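Local coordinates for protein phospholethanolamine N-methyltransferase 2 (Haemonchus contortus, PDB 4KRI) that probably transfers methyl groups from S-adenosylmethionine to phosphomonomethylethanolamine and its dimethyl product, the late steps of nematode phosphocholine synthesis, at residues A[303-316]-A[350-364]. Residues are numbered along the deposited sequence; the frame is centred on the assembly and turned at random.
Sequences KDTDKLFSRIYRAL and KNLEQIEEIAKKTGF
Phe-309 is the main bump of this helix pair, a knob in the hole formed by Ile-355, Ile-358, Ala-359 and Thr-362. Its ring enters edge first. Phe-309 CZ lies 4.1 Å from Ile-355 CG2, and Ala-359 CA sits at the rim in the ring plane. Thr-305 CG2, one turn earlier, rests over one face of the same ring. Ile-358 returns the fit: its CG2 points at Phe-309 CD2 (3.8 Å), while its CD1 touches Thr-305 CB.

A second contact lies near the helix C-termini. Phe-364 offers a ring face to the edge of Tyr-313, a T-shaped stack with planes at 76°. Tyr-313 CD1 stands over the ring centre. With CG anti to the backbone N (chi1 -173°), the tyrosine ring extends past Thr-362 to Gly-363. Leu-316 CD1 abuts the Phe-364 edge, 3.7 Å from CE1. Gly-363, with positive phi, ends helix 352-362 in a Schellman motif, in which Phe-364 N bonds back to Ala-359 O.

Thr-362 OG1 donates to Ile-358 O (2.7 Å) and accepts from a water that also donates to Asp-306 O, bridging the helices.

The axes pass 9.5 Å apart at 46°. Both helices pack on strand 320-329 of the Rossmann-type methyltransferase domain: Phe-309 touches Ile-324, Ile-355 touches Met-326, and Phe-364, just past the helix, touches Val-322. Phe-427 of strand 422-430 meets Phe-309, Ile-355 and Ala-359.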
loop_
_atom_site.group_PDB
_atom_site.type_symbol
_atom_site.label_atom_id
_atom_site.label_comp_id
_atom_site.label_asym_id
_atom_site.label_seq_id
_atom_site.Cartn_x
_atom_site.Cartn_y
_atom_site.Cartn_z
ATOM N N LYS A 303 -1.036 -8.846 -11.959
ATOM C CA LYS A 303 -1.310 -9.933 -12.896
ATOM C C LYS A 303 -2.776 -10.345 -12.878
ATOM O O LYS A 303 -3.422 -10.404 -13.935
ATOM C CB LYS A 303 -0.418 -11.138 -12.591
ATOM C CG LYS A 303 -0.617 -12.327 -13.537
ATOM C CD LYS A 303 0.391 -13.423 -13.254
ATOM C CE LYS A 303 0.220 -14.560 -14.251
ATOM N NZ LYS A 303 1.206 -15.649 -14.062
ATOM N N ASP A 304 -3.301 -10.632 -11.690
ATOM C CA ASP A 304 -4.654 -11.182 -11.590
ATOM C C ASP A 304 -5.727 -10.102 -11.633
ATOM O O ASP A 304 -6.312 -9.760 -10.607
ATOM C CB ASP A 304 -4.820 -12.023 -10.314
ATOM C CG ASP A 304 -5.959 -13.023 -10.412
ATOM O OD1 ASP A 304 -6.885 -12.827 -11.235
ATOM O OD2 ASP A 304 -5.929 -14.025 -9.665
ATOM N N THR A 305 -6.008 -9.585 -12.824
ATOM C CA THR A 305 -7.039 -8.555 -12.979
ATOM C C THR A 305 -8.428 -9.022 -12.523
ATOM O O THR A 305 -9.171 -8.259 -11.887
ATOM C CB THR A 305 -7.116 -8.069 -14.435
ATOM O OG1 THR A 305 -5.792 -7.855 -14.934
ATOM C CG2 THR A 305 -7.905 -6.775 -14.526
ATOM N N ASP A 306 -8.780 -10.271 -12.834
ATOM C CA ASP A 306 -10.056 -10.840 -12.369
ATOM C C ASP A 306 -10.221 -10.747 -10.844
ATOM O O ASP A 306 -11.268 -10.318 -10.348
ATOM C CB ASP A 306 -10.188 -12.298 -12.810
ATOM C CG ASP A 306 -11.468 -12.955 -12.304
ATOM O OD1 ASP A 306 -11.423 -13.613 -11.236
ATOM O OD2 ASP A 306 -12.520 -12.824 -12.979
ATOM N N LYS A 307 -9.195 -11.161 -10.105
ATOM C CA LYS A 307 -9.267 -11.114 -8.652
ATOM C C LYS A 307 -9.392 -9.669 -8.190
ATOM O O LYS A 307 -10.198 -9.370 -7.321
ATOM C CB LYS A 307 -8.041 -11.779 -8.008
ATOM C CG LYS A 307 -8.041 -11.688 -6.478
ATOM C CD LYS A 307 -6.762 -12.224 -5.856
ATOM C CE LYS A 307 -6.760 -13.741 -5.782
ATOM N NZ LYS A 307 -5.743 -14.246 -4.806
ATOM N N LEU A 308 -8.591 -8.786 -8.776
ATOM C CA LEU A 308 -8.619 -7.374 -8.401
ATOM C C LEU A 308 -9.992 -6.780 -8.631
ATOM O O LEU A 308 -10.530 -6.091 -7.762
ATOM C CB LEU A 308 -7.594 -6.579 -9.204
ATOM C CG LEU A 308 -7.584 -5.085 -8.881
ATOM C CD1 LEU A 308 -7.059 -4.827 -7.482
ATOM C CD2 LEU A 308 -6.746 -4.362 -9.911
ATOM N N PHE A 309 -10.560 -7.046 -9.805
ATOM C CA PHE A 309 -11.879 -6.497 -10.121
ATOM C C PHE A 309 -12.976 -7.029 -9.207
ATOM O O PHE A 309 -13.885 -6.281 -8.841
ATOM C CB PHE A 309 -12.244 -6.704 -11.606
ATOM C CG PHE A 309 -11.653 -5.663 -12.539
ATOM C CD1 PHE A 309 -10.458 -5.023 -12.238
ATOM C CD2 PHE A 309 -12.308 -5.322 -13.713
ATOM C CE1 PHE A 309 -9.913 -4.071 -13.102
ATOM C CE2 PHE A 309 -11.771 -4.374 -14.582
ATOM C CZ PHE A 309 -10.578 -3.740 -14.269
ATOM N N SER A 310 -12.901 -8.305 -8.817
ATOM C CA SER A 310 -13.895 -8.855 -7.885
ATOM C C SER A 310 -13.759 -8.225 -6.499
ATOM O O SER A 310 -14.759 -7.975 -5.819
ATOM C CB SER A 310 -13.779 -10.376 -7.776
ATOM O OG SER A 310 -12.637 -10.730 -7.019
ATOM N N ARG A 311 -12.519 -7.955 -6.086
ATOM C CA ARG A 311 -12.283 -7.283 -4.811
ATOM C C ARG A 311 -12.787 -5.836 -4.814
ATOM O O ARG A 311 -13.357 -5.356 -3.824
ATOM C CB ARG A 311 -10.793 -7.300 -4.470
ATOM C CG ARG A 311 -10.218 -8.674 -4.219
ATOM C CD ARG A 311 -9.301 -8.604 -3.006
ATOM N NE ARG A 311 -8.711 -9.889 -2.638
ATOM C CZ ARG A 311 -9.411 -10.960 -2.277
ATOM N NH1 ARG A 311 -10.737 -10.917 -2.256
ATOM N NH2 ARG A 311 -8.783 -12.082 -1.948
ATOM N N ILE A 312 -12.581 -5.144 -5.925
ATOM C CA ILE A 312 -13.107 -3.795 -6.095
ATOM C C ILE A 312 -14.631 -3.800 -6.064
ATOM O O ILE A 312 -15.252 -2.984 -5.380
ATOM C CB ILE A 312 -12.605 -3.173 -7.420
ATOM C CG1 ILE A 312 -11.121 -2.837 -7.318
ATOM C CG2 ILE A 312 -13.432 -1.953 -7.806
ATOM C CD1 ILE A 312 -10.501 -2.424 -8.639
ATOM N N TYR A 313 -15.241 -4.717 -6.815
ATOM C CA TYR A 313 -16.691 -4.850 -6.815
ATOM C C TYR A 313 -17.223 -5.064 -5.399
ATOM O O TYR A 313 -18.219 -4.452 -4.994
ATOM C CB TYR A 313 -17.086 -6.017 -7.728
ATOM C CG TYR A 313 -18.566 -6.165 -7.951
ATOM C CD1 TYR A 313 -19.168 -5.625 -9.075
ATOM C CD2 TYR A 313 -19.363 -6.857 -7.048
ATOM C CE1 TYR A 313 -20.538 -5.772 -9.293
ATOM C CE2 TYR A 313 -20.728 -7.003 -7.258
ATOM C CZ TYR A 313 -21.303 -6.454 -8.384
ATOM O OH TYR A 313 -22.659 -6.594 -8.602
ATOM N N ARG A 314 -16.556 -5.930 -4.642
ATOM C CA ARG A 314 -16.979 -6.245 -3.276
ATOM C C ARG A 314 -16.927 -5.002 -2.370
ATOM O O ARG A 314 -17.847 -4.765 -1.569
ATOM C CB ARG A 314 -16.067 -7.335 -2.701
ATOM C CG ARG A 314 -16.299 -7.660 -1.237
ATOM C CD ARG A 314 -15.380 -8.795 -0.789
ATOM N NE ARG A 314 -15.598 -9.165 0.608
ATOM C CZ ARG A 314 -15.004 -8.560 1.633
ATOM N NH1 ARG A 314 -14.158 -7.557 1.407
ATOM N NH2 ARG A 314 -15.251 -8.950 2.878
ATOM N N ALA A 315 -15.875 -4.205 -2.527
ATOM C CA ALA A 315 -15.643 -3.065 -1.637
ATOM C C ALA A 315 -16.551 -1.872 -1.934
ATOM O O ALA A 315 -16.799 -1.048 -1.057
ATOM C CB ALA A 315 -14.180 -2.641 -1.695
ATOM N N LEU A 316 -17.032 -1.772 -3.176
ATOM C CA LEU A 316 -17.920 -0.665 -3.553
ATOM C C LEU A 316 -19.301 -0.820 -2.948
ATOM O O LEU A 316 -19.824 -1.937 -2.852
ATOM C CB LEU A 316 -18.070 -0.586 -5.079
ATOM C CG LEU A 316 -16.945 0.053 -5.880
ATOM C CD1 LEU A 316 -17.136 -0.220 -7.375
ATOM C CD2 LEU A 316 -16.941 1.549 -5.623
ATOM N N LYS A 350 -2.825 -5.458 -20.534
ATOM C CA LYS A 350 -4.045 -5.903 -21.196
ATOM C C LYS A 350 -4.490 -4.845 -22.192
ATOM O O LYS A 350 -4.044 -3.695 -22.120
ATOM C CB LYS A 350 -5.159 -6.088 -20.167
ATOM C CG LYS A 350 -4.858 -7.079 -19.071
ATOM C CD LYS A 350 -5.806 -8.246 -19.159
ATOM C CE LYS A 350 -6.024 -8.893 -17.811
ATOM N NZ LYS A 350 -4.826 -9.611 -17.301
ATOM N N ASN A 351 -5.383 -5.226 -23.105
ATOM C CA ASN A 351 -6.019 -4.249 -23.987
ATOM C C ASN A 351 -7.415 -3.902 -23.487
ATOM O O ASN A 351 -7.866 -4.458 -22.480
ATOM C CB ASN A 351 -6.026 -4.720 -25.455
ATOM C CG ASN A 351 -6.817 -6.001 -25.664
ATOM O OD1 ASN A 351 -7.824 -6.246 -25.006
ATOM N ND2 ASN A 351 -6.375 -6.817 -26.616
ATOM N N LEU A 352 -8.094 -2.973 -24.154
ATOM C CA LEU A 352 -9.390 -2.517 -23.649
ATOM C C LEU A 352 -10.453 -3.609 -23.742
ATOM O O LEU A 352 -11.352 -3.692 -22.886
ATOM C CB LEU A 352 -9.857 -1.265 -24.393
ATOM C CG LEU A 352 -9.169 0.052 -24.018
ATOM C CD1 LEU A 352 -9.719 1.201 -24.853
ATOM C CD2 LEU A 352 -9.343 0.340 -22.550
ATOM N N GLU A 353 -10.346 -4.435 -24.775
ATOM C CA GLU A 353 -11.280 -5.538 -24.969
ATOM C C GLU A 353 -11.220 -6.447 -23.758
ATOM O O GLU A 353 -12.244 -6.928 -23.274
ATOM C CB GLU A 353 -10.913 -6.344 -26.224
ATOM C CG GLU A 353 -10.958 -5.564 -27.535
ATOM C CD GLU A 353 -9.973 -6.091 -28.579
ATOM O OE1 GLU A 353 -9.794 -7.324 -28.668
ATOM O OE2 GLU A 353 -9.374 -5.271 -29.313
ATOM N N GLN A 354 -10.003 -6.692 -23.280
ATOM C CA GLN A 354 -9.815 -7.614 -22.171
ATOM C C GLN A 354 -10.359 -7.046 -20.870
ATOM O O GLN A 354 -10.988 -7.756 -20.081
ATOM C CB GLN A 354 -8.335 -7.979 -22.045
ATOM C CG GLN A 354 -7.868 -8.891 -23.177
ATOM C CD GLN A 354 -6.367 -9.057 -23.208
ATOM O OE1 GLN A 354 -5.619 -8.090 -23.059
ATOM N NE2 GLN A 354 -5.916 -10.287 -23.396
ATOM N N ILE A 355 -10.104 -5.761 -20.647
ATOM C CA ILE A 355 -10.604 -5.085 -19.458
ATOM C C ILE A 355 -12.127 -5.105 -19.443
ATOM O O ILE A 355 -12.743 -5.410 -18.420
ATOM C CB ILE A 355 -10.073 -3.646 -19.391
ATOM C CG1 ILE A 355 -8.556 -3.675 -19.211
ATOM C CG2 ILE A 355 -10.712 -2.893 -18.232
ATOM C CD1 ILE A 355 -8.125 -4.335 -17.897
ATOM N N GLU A 356 -12.748 -4.827 -20.587
ATOM C CA GLU A 356 -14.209 -4.830 -20.630
ATOM C C GLU A 356 -14.789 -6.227 -20.360
ATOM O O GLU A 356 -15.788 -6.353 -19.656
ATOM C CB GLU A 356 -14.733 -4.273 -21.956
ATOM C CG GLU A 356 -16.241 -4.028 -21.948
ATOM C CD GLU A 356 -16.721 -3.278 -23.177
ATOM O OE1 GLU A 356 -15.870 -2.833 -23.981
ATOM O OE2 GLU A 356 -17.953 -3.130 -23.339
ATOM N N GLU A 357 -14.155 -7.262 -20.913
ATOM C CA GLU A 357 -14.575 -8.650 -20.683
ATOM C C GLU A 357 -14.579 -8.990 -19.198
ATOM O O GLU A 357 -15.542 -9.562 -18.671
ATOM C CB GLU A 357 -13.631 -9.624 -21.408
ATOM C CG GLU A 357 -13.765 -9.681 -22.918
ATOM C CD GLU A 357 -12.589 -10.398 -23.572
ATOM O OE1 GLU A 357 -11.682 -10.870 -22.846
ATOM O OE2 GLU A 357 -12.558 -10.480 -24.814
ATOM N N ILE A 358 -13.489 -8.636 -18.523
ATOM C CA ILE A 358 -13.350 -8.912 -17.098
ATOM C C ILE A 358 -14.379 -8.127 -16.288
ATOM O O ILE A 358 -14.987 -8.654 -15.351
ATOM C CB ILE A 358 -11.917 -8.622 -16.622
ATOM C CG1 ILE A 358 -10.944 -9.571 -17.331
ATOM C CG2 ILE A 358 -11.810 -8.781 -15.114
ATOM C CD1 ILE A 358 -9.488 -9.158 -17.218
ATOM N N ALA A 359 -14.609 -6.877 -16.670
ATOM C CA ALA A 359 -15.548 -6.046 -15.922
ATOM C C ALA A 359 -16.972 -6.574 -16.056
ATOM O O ALA A 359 -17.736 -6.559 -15.086
ATOM C CB ALA A 359 -15.463 -4.596 -16.376
ATOM N N LYS A 360 -17.329 -7.041 -17.252
ATOM C CA LYS A 360 -18.645 -7.642 -17.450
ATOM C C LYS A 360 -18.831 -8.905 -16.604
ATOM O O LYS A 360 -19.868 -9.079 -15.949
ATOM C CB LYS A 360 -18.876 -7.965 -18.931
ATOM C CG LYS A 360 -19.188 -6.751 -19.782
ATOM C CD LYS A 360 -20.224 -7.083 -20.848
ATOM C CE LYS A 360 -20.492 -5.878 -21.727
ATOM N NZ LYS A 360 -19.224 -5.358 -22.296
ATOM N N LYS A 361 -17.824 -9.775 -16.621
ATOM C CA LYS A 361 -17.862 -11.024 -15.846
ATOM C C LYS A 361 -18.005 -10.748 -14.352
ATOM O O LYS A 361 -18.739 -11.451 -13.638
ATOM C CB LYS A 361 -16.596 -11.851 -16.111
ATOM C CG LYS A 361 -16.494 -13.142 -15.290
ATOM C CD LYS A 361 -17.394 -14.241 -15.843
ATOM C CE LYS A 361 -17.216 -15.558 -15.087
ATOM N NZ LYS A 361 -17.910 -15.578 -13.764
ATOM N N THR A 362 -17.312 -9.710 -13.892
ATOM C CA THR A 362 -17.356 -9.299 -12.488
ATOM C C THR A 362 -18.737 -8.797 -12.071
ATOM O O THR A 362 -19.146 -8.925 -10.909
ATOM C CB THR A 362 -16.330 -8.184 -12.238
ATOM O OG1 THR A 362 -15.033 -8.641 -12.630
ATOM C CG2 THR A 362 -16.297 -7.818 -10.767
ATOM N N GLY A 363 -19.465 -8.222 -13.019
ATOM C CA GLY A 363 -20.817 -7.780 -12.733
ATOM C C GLY A 363 -21.023 -6.277 -12.800
ATOM O O GLY A 363 -22.100 -5.779 -12.450
ATOM N N PHE A 364 -19.997 -5.557 -13.250
ATOM C CA PHE A 364 -20.101 -4.112 -13.435
ATOM C C PHE A 364 -21.047 -3.763 -14.584
ATOM O O PHE A 364 -21.168 -4.519 -15.551
ATOM C CB PHE A 364 -18.721 -3.513 -13.714
ATOM C CG PHE A 364 -17.841 -3.440 -12.499
ATOM C CD1 PHE A 364 -18.101 -2.512 -11.497
ATOM C CD2 PHE A 364 -16.753 -4.291 -12.357
ATOM C CE1 PHE A 364 -17.296 -2.444 -10.377
ATOM C CE2 PHE A 364 -15.943 -4.216 -11.233
ATOM C CZ PHE A 364 -16.217 -3.290 -10.255
HETATM O O HOH W 1 -13.924 -10.759 -11.431
HETATM O O HOH W 2 -15.053 -14.126 -12.532
#